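Local atomic coordinates of alpha-rhamnosidase (Dictyoglomus thermophilum, PDB entry 6I60), a protein that probably hydrolyses terminal non-reducing alpha-L-rhamnose residues in alpha-L-rhamnosides. Residues E893-V898 with V929-S934. Residues are numbered along the deposited sequence; the frame is centred on the assembly and turned at random.
Sequences EGEVHV and VIRVGS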
# COMPACT_ATOMS: atom_id res chain seq x y z
N GLU A 893 3.63 -26.28 -4.62
CA GLU A 893 4.61 -27.06 -5.36
C GLU A 893 5.66 -26.14 -5.96
O GLU A 893 5.39 -24.98 -6.28
CB GLU A 893 3.94 -27.89 -6.47
CG GLU A 893 3.45 -27.09 -7.66
CD GLU A 893 2.60 -27.91 -8.61
OE1 GLU A 893 1.35 -27.88 -8.48
OE2 GLU A 893 3.17 -28.59 -9.49
N GLY A 894 6.87 -26.67 -6.10
CA GLY A 894 8.00 -25.91 -6.59
C GLY A 894 8.47 -26.42 -7.94
O GLY A 894 8.42 -27.62 -8.22
N GLU A 895 8.92 -25.49 -8.78
CA GLU A 895 9.45 -25.80 -10.11
C GLU A 895 10.82 -25.14 -10.22
O GLU A 895 10.92 -23.96 -10.57
CB GLU A 895 8.49 -25.33 -11.21
CG GLU A 895 8.94 -25.69 -12.62
CD GLU A 895 7.87 -25.39 -13.65
OE1 GLU A 895 6.78 -25.99 -13.58
OE2 GLU A 895 8.13 -24.56 -14.55
N VAL A 896 11.87 -25.89 -9.91
CA VAL A 896 13.22 -25.36 -9.93
C VAL A 896 13.73 -25.30 -11.36
O VAL A 896 13.53 -26.23 -12.15
CB VAL A 896 14.15 -26.22 -9.04
CG1 VAL A 896 15.43 -25.47 -8.73
CG2 VAL A 896 13.43 -26.61 -7.77
N HIS A 897 14.40 -24.20 -11.70
CA HIS A 897 14.99 -23.99 -13.02
C HIS A 897 16.48 -23.75 -12.82
O HIS A 897 16.94 -22.60 -12.76
CB HIS A 897 14.33 -22.83 -13.77
CG HIS A 897 12.95 -23.14 -14.27
ND1 HIS A 897 12.24 -22.27 -15.08
CD2 HIS A 897 12.15 -24.21 -14.09
CE1 HIS A 897 11.07 -22.80 -15.37
NE2 HIS A 897 10.99 -23.98 -14.78
N VAL A 898 17.24 -24.83 -12.70
CA VAL A 898 18.69 -24.74 -12.52
C VAL A 898 19.32 -24.35 -13.85
O VAL A 898 19.19 -25.09 -14.84
CB VAL A 898 19.27 -26.06 -11.99
CG1 VAL A 898 20.73 -25.89 -11.61
CG2 VAL A 898 18.47 -26.56 -10.80
N VAL A 929 15.15 -28.81 -15.15
CA VAL A 929 13.87 -28.66 -14.47
C VAL A 929 13.75 -29.71 -13.38
O VAL A 929 13.91 -30.91 -13.63
CB VAL A 929 12.71 -28.75 -15.46
CG1 VAL A 929 11.38 -28.56 -14.74
CG2 VAL A 929 12.87 -27.72 -16.57
N ILE A 930 13.45 -29.26 -12.16
CA ILE A 930 13.21 -30.14 -11.02
C ILE A 930 11.88 -29.74 -10.40
O ILE A 930 11.63 -28.56 -10.16
CB ILE A 930 14.34 -30.05 -9.97
CG1 ILE A 930 15.70 -30.36 -10.61
CG2 ILE A 930 14.07 -30.99 -8.81
CD1 ILE A 930 16.88 -29.83 -9.83
N ARG A 931 11.02 -30.73 -10.16
CA ARG A 931 9.70 -30.51 -9.57
C ARG A 931 9.69 -31.11 -8.17
O ARG A 931 9.95 -32.31 -8.01
CB ARG A 931 8.61 -31.13 -10.44
CG ARG A 931 8.28 -30.32 -11.68
CD ARG A 931 7.55 -31.16 -12.71
NE ARG A 931 7.95 -30.82 -14.08
CZ ARG A 931 7.55 -29.72 -14.72
NH1 ARG A 931 6.74 -28.85 -14.13
NH2 ARG A 931 7.96 -29.50 -15.96
N VAL A 932 9.39 -30.28 -7.18
CA VAL A 932 9.37 -30.69 -5.78
C VAL A 932 8.06 -30.23 -5.15
O VAL A 932 7.31 -29.44 -5.72
CB VAL A 932 10.58 -30.14 -4.98
CG1 VAL A 932 11.89 -30.54 -5.64
CG2 VAL A 932 10.48 -28.62 -4.84
N GLY A 933 7.80 -30.75 -3.95
CA GLY A 933 6.65 -30.33 -3.17
C GLY A 933 7.06 -29.47 -2.00
O GLY A 933 8.04 -28.72 -2.08
N SER A 934 6.33 -29.57 -0.89
CA SER A 934 6.64 -28.77 0.29
C SER A 934 7.92 -29.26 0.95
O SER A 934 8.25 -30.45 0.92
CB SER A 934 5.48 -28.81 1.28
OG SER A 934 5.32 -30.09 1.86
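The carboxylate of Glu895 is shared between two basic side chains on one face of an antiparallel strand pair: OE1 forms a salt bridge with Arg931 NH1 on the facing strand (2.9 Å), while OE2 accepts a hydrogen bond on its anti lone pair from His897 NE2, two residues along its own strand. Glu895 and Arg931 run side by side; with the carboxylate and guanidinium planes 74° apart, the contact is single, through NH1, not a two-pronged pairing. The arginine chain bends at chi3 (-143°), and Val929 CG1 lies 3.6 Å above one guanidinium face, offset toward its rim; NH2 forms a second salt bridge, with Glu922. An alanine in place of Glu895 would probably leave His897 NE2 and Arg931 NH1 without their shared carboxylate, Arg931 then relying on Glu922. Gly894 with Val932 and Val896 with Ile930 are hydrogen-bonded pairs. On the reverse face, Val896 CB packs against Ile930 CB (3.9 Å) and Val898 CG2 against Ile930 CD1 (3.8 Å). Strand 846-849 hydrogen-bonds to the other edge of strand 893-899, and the valine-isoleucine face packs on strands 882-888 and 935-941, the second layer of a C-terminal beta-sandwich.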